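Local coordinates for acyl-CoA dehydrogenase (PDB 3OWA), which probably oxidises acyl-CoA thioesters to their enoyl-CoA products, using the flavin-adenine dinucleotide it binds as electron acceptor, at residues A[151-165]-A[197-209]. Numbering follows the deposited sequence.
Sequences YALTEPGSGSDALGA and IVYAKIDGEHFSA. With FAD (flavin-adenine dinucleotide), chain E.
Strand 149-152 pairs in parallel with strand 195-202 through two backbone hydrogen bonds: Ala152 N donates to Ile197 O over 2.7 Å, and Tyr199 N to Ala152 O over 3.2 Å. Among the aromatic groups, the edge of the Tyr199 ring is turned to the face of Tyr151 in an offset edge-to-face pair, planes at 81°. The two phenols also share a hydrogen bond, Tyr151 OH to Tyr199 OH (2.6 Å), which ties together the ends of both rings; helix 257-293 packs against both side chains. Leu153, its CG anti to the backbone N (chi1 175°), sends CD1 over a face of Tyr199 in a CH-pi contact and, with the same methyl, meets the edge of Phe207 at CZ (3.7 Å). Leu163 CD2 lies over a face of that phenylalanine, 3.9 Å from the ring centroid, while Ala165 CB approaches the ring edge.

This is the beta-domain of the acyl-CoA dehydrogenase fold, where the strand end and following loop hold the flavin: Tyr151 O accepts from FAD N3 (2.8 Å), Leu153 N and Thr154 N both donate to O2, and Thr154 OG1 donates to N1. Farther along, Ser160 grips phosphate oxygen O2A through N and OG.

Lys201 adds the polar link to the 163-165 turn. Its extended chain brings NZ to Leu163 O in a weak bond (3.1 Å), and a water accepts from NZ and donates to Ala165 O.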
loop_
_atom_site.group_PDB
_atom_site.type_symbol
_atom_site.label_atom_id
_atom_site.label_comp_id
_atom_site.label_asym_id
_atom_site.label_seq_id
_atom_site.Cartn_x
_atom_site.Cartn_y
_atom_site.Cartn_z
ATOM N N TYR A 151 11.257 23.114 -12.635
ATOM C CA TYR A 151 11.221 22.445 -13.932
ATOM C C TYR A 151 9.762 22.316 -14.363
ATOM O O TYR A 151 8.942 21.759 -13.623
ATOM C CB TYR A 151 11.797 21.059 -13.719
ATOM C CG TYR A 151 12.004 20.212 -14.950
ATOM C CD1 TYR A 151 13.031 20.501 -15.854
ATOM C CD2 TYR A 151 11.213 19.076 -15.185
ATOM C CE1 TYR A 151 13.272 19.665 -16.967
ATOM C CE2 TYR A 151 11.446 18.246 -16.312
ATOM C CZ TYR A 151 12.479 18.564 -17.192
ATOM O OH TYR A 151 12.715 17.754 -18.291
ATOM N N ALA A 152 9.426 22.790 -15.555
ATOM C CA ALA A 152 8.011 22.930 -15.933
ATOM C C ALA A 152 7.757 22.211 -17.272
ATOM O O ALA A 152 7.877 22.809 -18.375
ATOM C CB ALA A 152 7.635 24.396 -16.040
ATOM N N LEU A 153 7.408 20.932 -17.178
ATOM C CA LEU A 153 7.138 20.096 -18.341
ATOM C C LEU A 153 5.651 19.699 -18.431
ATOM O O LEU A 153 5.014 19.863 -19.460
ATOM C CB LEU A 153 7.984 18.846 -18.268
ATOM C CG LEU A 153 7.800 17.729 -19.329
ATOM C CD1 LEU A 153 7.934 18.252 -20.749
ATOM C CD2 LEU A 153 8.777 16.564 -19.070
ATOM N N THR A 154 5.125 19.138 -17.350
ATOM C CA THR A 154 3.751 18.660 -17.288
ATOM C C THR A 154 2.692 19.711 -17.570
ATOM O O THR A 154 2.851 20.883 -17.226
ATOM C CB THR A 154 3.496 18.059 -15.926
ATOM O OG1 THR A 154 4.496 17.061 -15.662
ATOM C CG2 THR A 154 2.148 17.432 -15.831
ATOM N N GLU A 155 1.628 19.295 -18.263
ATOM C CA GLU A 155 0.457 20.147 -18.475
ATOM C C GLU A 155 -0.840 19.434 -18.065
ATOM O O GLU A 155 -0.835 18.235 -17.848
ATOM C CB GLU A 155 0.329 20.644 -19.929
ATOM C CG GLU A 155 1.558 21.370 -20.404
ATOM C CD GLU A 155 1.451 21.990 -21.737
ATOM O OE1 GLU A 155 0.339 21.982 -22.363
ATOM O OE2 GLU A 155 2.496 22.551 -22.167
ATOM N N PRO A 156 -1.968 20.168 -17.981
ATOM C CA PRO A 156 -3.207 19.451 -17.614
ATOM C C PRO A 156 -3.493 18.290 -18.580
ATOM O O PRO A 156 -3.950 17.228 -18.143
ATOM C CB PRO A 156 -4.283 20.522 -17.756
ATOM C CG PRO A 156 -3.551 21.846 -17.416
ATOM C CD PRO A 156 -2.136 21.643 -18.001
ATOM N N GLY A 157 -3.189 18.490 -19.868
ATOM C CA GLY A 157 -3.515 17.499 -20.905
ATOM C C GLY A 157 -2.348 16.583 -21.221
ATOM O O GLY A 157 -2.442 15.713 -22.093
ATOM N N SER A 158 -1.223 16.749 -20.529
ATOM C CA SER A 158 -0.051 15.950 -20.858
ATOM C C SER A 158 0.814 15.654 -19.640
ATOM O O SER A 158 1.576 16.515 -19.167
ATOM C CB SER A 158 0.767 16.589 -22.008
ATOM O OG SER A 158 1.204 17.908 -21.725
ATOM N N GLY A 159 0.697 14.429 -19.136
ATOM C CA GLY A 159 1.502 13.991 -18.009
ATOM C C GLY A 159 2.464 12.906 -18.437
ATOM O O GLY A 159 3.636 13.176 -18.678
ATOM N N SER A 160 1.991 11.667 -18.539
ATOM C CA SER A 160 2.855 10.582 -19.009
ATOM C C SER A 160 3.282 10.853 -20.448
ATOM O O SER A 160 4.412 10.613 -20.798
ATOM C CB SER A 160 2.145 9.236 -18.912
ATOM O OG SER A 160 1.944 8.908 -17.530
ATOM N N ASP A 161 2.355 11.347 -21.264
ATOM C CA ASP A 161 2.630 11.772 -22.642
ATOM C C ASP A 161 3.141 13.215 -22.674
ATOM O O ASP A 161 2.461 14.138 -23.119
ATOM C CB ASP A 161 1.342 11.647 -23.458
ATOM C CG ASP A 161 1.517 12.074 -24.924
ATOM O OD1 ASP A 161 0.472 12.304 -25.575
ATOM O OD2 ASP A 161 2.680 12.159 -25.413
ATOM N N ALA A 162 4.361 13.391 -22.201
ATOM C CA ALA A 162 4.900 14.698 -21.897
ATOM C C ALA A 162 5.208 15.508 -23.162
ATOM O O ALA A 162 5.253 16.725 -23.089
ATOM C CB ALA A 162 6.166 14.530 -21.042
ATOM N N LEU A 163 5.374 14.836 -24.316
ATOM C CA LEU A 163 5.630 15.542 -25.590
ATOM C C LEU A 163 4.345 16.049 -26.235
ATOM O O LEU A 163 4.380 16.755 -27.248
ATOM C CB LEU A 163 6.408 14.642 -26.581
ATOM C CG LEU A 163 7.665 13.924 -26.061
ATOM C CD1 LEU A 163 8.318 13.113 -27.170
ATOM C CD2 LEU A 163 8.670 14.877 -25.397
ATOM N N GLY A 164 3.202 15.681 -25.654
ATOM C CA GLY A 164 1.916 16.258 -26.054
ATOM C C GLY A 164 1.663 17.674 -25.494
ATOM O O GLY A 164 0.551 18.184 -25.584
ATOM N N ALA A 165 2.690 18.325 -24.936
ATOM C CA ALA A 165 2.542 19.704 -24.442
ATOM C C ALA A 165 1.840 20.593 -25.472
ATOM O O ALA A 165 2.117 20.520 -26.677
ATOM C CB ALA A 165 3.884 20.292 -24.086
ATOM N N ILE A 197 12.592 26.040 -16.058
ATOM C CA ILE A 197 12.930 25.387 -17.320
ATOM C C ILE A 197 11.597 24.982 -17.917
ATOM O O ILE A 197 10.961 24.099 -17.403
ATOM C CB ILE A 197 13.777 24.124 -17.108
ATOM C CG1 ILE A 197 15.037 24.453 -16.265
ATOM C CG2 ILE A 197 14.135 23.452 -18.516
ATOM C CD1 ILE A 197 15.979 25.537 -16.834
ATOM N N VAL A 198 11.155 25.686 -18.945
ATOM C CA VAL A 198 9.815 25.477 -19.496
ATOM C C VAL A 198 9.873 24.825 -20.891
ATOM O O VAL A 198 10.636 25.246 -21.746
ATOM C CB VAL A 198 9.119 26.832 -19.661
ATOM C CG1 VAL A 198 7.750 26.659 -20.306
ATOM C CG2 VAL A 198 9.043 27.595 -18.286
ATOM N N TYR A 199 9.024 23.843 -21.158
ATOM C CA TYR A 199 8.991 23.233 -22.482
ATOM C C TYR A 199 7.779 23.735 -23.209
ATOM O O TYR A 199 6.700 23.819 -22.606
ATOM C CB TYR A 199 8.843 21.725 -22.319
ATOM C CG TYR A 199 10.089 21.048 -21.838
ATOM C CD1 TYR A 199 11.005 20.500 -22.756
ATOM C CD2 TYR A 199 10.346 20.902 -20.477
ATOM C CE1 TYR A 199 12.153 19.826 -22.314
ATOM C CE2 TYR A 199 11.497 20.235 -20.037
ATOM C CZ TYR A 199 12.384 19.700 -20.942
ATOM O OH TYR A 199 13.502 19.016 -20.448
ATOM N N ALA A 200 7.941 24.078 -24.500
ATOM C CA ALA A 200 6.858 24.647 -25.302
ATOM C C ALA A 200 7.130 24.289 -26.758
ATOM O O ALA A 200 8.266 23.980 -27.101
ATOM C CB ALA A 200 6.798 26.166 -25.159
ATOM N N LYS A 201 6.110 24.334 -27.605
ATOM C CA LYS A 201 6.313 24.033 -29.022
ATOM C C LYS A 201 6.397 25.312 -29.847
ATOM O O LYS A 201 5.419 26.043 -29.948
ATOM C CB LYS A 201 5.227 23.097 -29.570
ATOM C CG LYS A 201 5.269 21.723 -28.949
ATOM C CD LYS A 201 4.175 20.813 -29.523
ATOM C CE LYS A 201 4.300 19.416 -28.908
ATOM N NZ LYS A 201 3.297 18.474 -29.532
ATOM N N ILE A 202 7.584 25.576 -30.411
ATOM C CA ILE A 202 7.793 26.731 -31.301
ATOM C C ILE A 202 6.882 26.615 -32.511
ATOM O O ILE A 202 6.866 25.585 -33.137
ATOM C CB ILE A 202 9.271 26.891 -31.690
ATOM C CG1 ILE A 202 10.063 27.267 -30.427
ATOM C CG2 ILE A 202 9.429 27.967 -32.810
ATOM C CD1 ILE A 202 11.562 27.149 -30.521
ATOM N N ASP A 203 6.097 27.658 -32.784
ATOM C CA ASP A 203 5.032 27.645 -33.801
ATOM C C ASP A 203 4.047 26.498 -33.624
ATOM O O ASP A 203 3.377 26.096 -34.568
ATOM C CB ASP A 203 5.612 27.638 -35.235
ATOM C CG ASP A 203 6.530 28.824 -35.497
ATOM O OD1 ASP A 203 7.470 28.664 -36.307
ATOM O OD2 ASP A 203 6.332 29.907 -34.886
ATOM N N GLY A 204 3.965 25.976 -32.403
ATOM C CA GLY A 204 3.056 24.882 -32.107
ATOM C C GLY A 204 3.491 23.581 -32.744
ATOM O O GLY A 204 2.696 22.649 -32.863
ATOM N N GLU A 205 4.766 23.506 -33.117
ATOM C CA GLU A 205 5.280 22.381 -33.877
ATOM C C GLU A 205 6.518 21.751 -33.228
ATOM O O GLU A 205 6.554 20.546 -33.040
ATOM C CB GLU A 205 5.598 22.841 -35.310
ATOM C CG GLU A 205 5.620 21.732 -36.342
ATOM C CD GLU A 205 4.244 21.087 -36.603
ATOM O OE1 GLU A 205 3.193 21.651 -36.195
ATOM O OE2 GLU A 205 4.223 20.002 -37.235
ATOM N N HIS A 206 7.493 22.576 -32.852
ATOM C CA HIS A 206 8.823 22.109 -32.501
ATOM C C HIS A 206 9.066 22.184 -30.982
ATOM O O HIS A 206 9.295 23.277 -30.414
ATOM C CB HIS A 206 9.890 22.921 -33.243
ATOM C CG HIS A 206 9.760 22.890 -34.736
ATOM N ND1 HIS A 206 9.747 24.037 -35.501
ATOM C CD2 HIS A 206 9.641 21.860 -35.607
ATOM C CE1 HIS A 206 9.630 23.715 -36.779
ATOM N NE2 HIS A 206 9.549 22.402 -36.870
ATOM N N PHE A 207 9.047 21.003 -30.363
ATOM C CA PHE A 207 9.101 20.837 -28.917
ATOM C C PHE A 207 10.480 21.265 -28.434
ATOM O O PHE A 207 11.497 20.680 -28.840
ATOM C CB PHE A 207 8.831 19.373 -28.595
ATOM C CG PHE A 207 8.807 19.054 -27.124
ATOM C CD1 PHE A 207 7.642 19.251 -26.387
ATOM C CD2 PHE A 207 9.946 18.535 -26.486
ATOM C CE1 PHE A 207 7.600 18.936 -25.011
ATOM C CE2 PHE A 207 9.923 18.217 -25.120
ATOM C CZ PHE A 207 8.751 18.415 -24.382
ATOM N N SER A 208 10.516 22.296 -27.588
ATOM C CA SER A 208 11.778 22.972 -27.237
ATOM C C SER A 208 11.818 23.416 -25.761
ATOM O O SER A 208 10.790 23.590 -25.176
ATOM C CB SER A 208 11.964 24.226 -28.138
ATOM O OG SER A 208 11.904 23.891 -29.518
ATOM N N ALA A 209 13.002 23.586 -25.178
ATOM C CA ALA A 209 13.105 24.014 -23.787
ATOM C C ALA A 209 13.560 25.458 -23.715
ATOM O O ALA A 209 14.302 25.908 -24.595
ATOM C CB ALA A 209 14.061 23.099 -23.016
HETATM P PA FAD E . -1.409 10.243 -16.493
HETATM O O1A FAD E . -2.752 10.804 -16.889
HETATM O O2A FAD E . -0.304 10.435 -17.468
HETATM O O5B FAD E . -1.529 8.715 -16.114
HETATM C C5B FAD E . -2.659 8.154 -15.492
HETATM C C4B FAD E . -2.525 6.641 -15.393
HETATM O O4B FAD E . -2.459 6.049 -16.701
HETATM C C3B FAD E . -1.252 6.253 -14.649
HETATM O O3B FAD E . -1.430 5.054 -13.896
HETATM C C2B FAD E . -0.323 5.933 -15.792
HETATM O O2B FAD E . 0.686 5.042 -15.427
HETATM C C1B FAD E . -1.266 5.302 -16.785
HETATM N N9A FAD E . -0.720 5.379 -18.143
HETATM C C8A FAD E . -0.388 6.507 -18.850
HETATM N N7A FAD E . 0.076 6.156 -20.062
HETATM C C5A FAD E . 0.023 4.815 -20.157
HETATM C C6A FAD E . 0.364 3.910 -21.194
HETATM N N6A FAD E . 0.755 4.343 -22.398
HETATM N N1A FAD E . 0.197 2.568 -20.962
HETATM C C2A FAD E . -0.301 2.107 -19.753
HETATM N N3A FAD E . -0.669 2.996 -18.747
HETATM C C4A FAD E . -0.491 4.322 -18.942
HETATM N N1 FAD E . 5.984 17.742 -13.472
HETATM C C2 FAD E . 6.991 18.615 -13.821
HETATM O O2 FAD E . 7.355 18.696 -14.974
HETATM N N3 FAD E . 7.618 19.420 -12.891
HETATM C C4 FAD E . 7.248 19.400 -11.585
HETATM O O4 FAD E . 7.859 20.134 -10.792
HETATM C C4X FAD E . 6.233 18.514 -11.208
HETATM N N5 FAD E . 5.813 18.498 -9.893
HETATM C C5X FAD E . 4.765 17.674 -9.509
HETATM C C6 FAD E . 4.366 17.686 -8.168
HETATM C C7 FAD E . 3.297 16.889 -7.773
HETATM C C7M FAD E . 2.850 16.911 -6.327
HETATM C C8 FAD E . 2.653 16.090 -8.744
HETATM C C8M FAD E . 1.507 15.184 -8.431
HETATM C C9 FAD E . 3.091 16.048 -10.064
HETATM C C9A FAD E . 4.140 16.839 -10.466
HETATM N N10 FAD E . 4.581 16.802 -11.779
HETATM C C10 FAD E . 5.591 17.678 -12.159
HETATM C "C1'" FAD E . 3.862 15.975 -12.836
HETATM C "C2'" FAD E . 3.948 14.460 -12.617
HETATM O "O2'" FAD E . 5.241 13.908 -12.515
HETATM C "C3'" FAD E . 2.754 13.647 -13.457
HETATM O "O3'" FAD E . 1.786 13.476 -12.482
HETATM C "C4'" FAD E . 3.114 12.492 -13.990
HETATM O "O4'" FAD E . 4.207 12.782 -14.860
HETATM C "C5'" FAD E . 2.069 11.560 -14.603
HETATM O "O5'" FAD E . 1.111 12.360 -15.246
HETATM P P FAD E . -0.429 12.358 -14.888
HETATM O O1P FAD E . -0.513 12.673 -13.411
HETATM O O2P FAD E . -1.148 13.330 -15.779
HETATM O O3P FAD E . -0.948 10.861 -15.060
HETATM O O HOH W 1 0.907 19.246 -28.742
#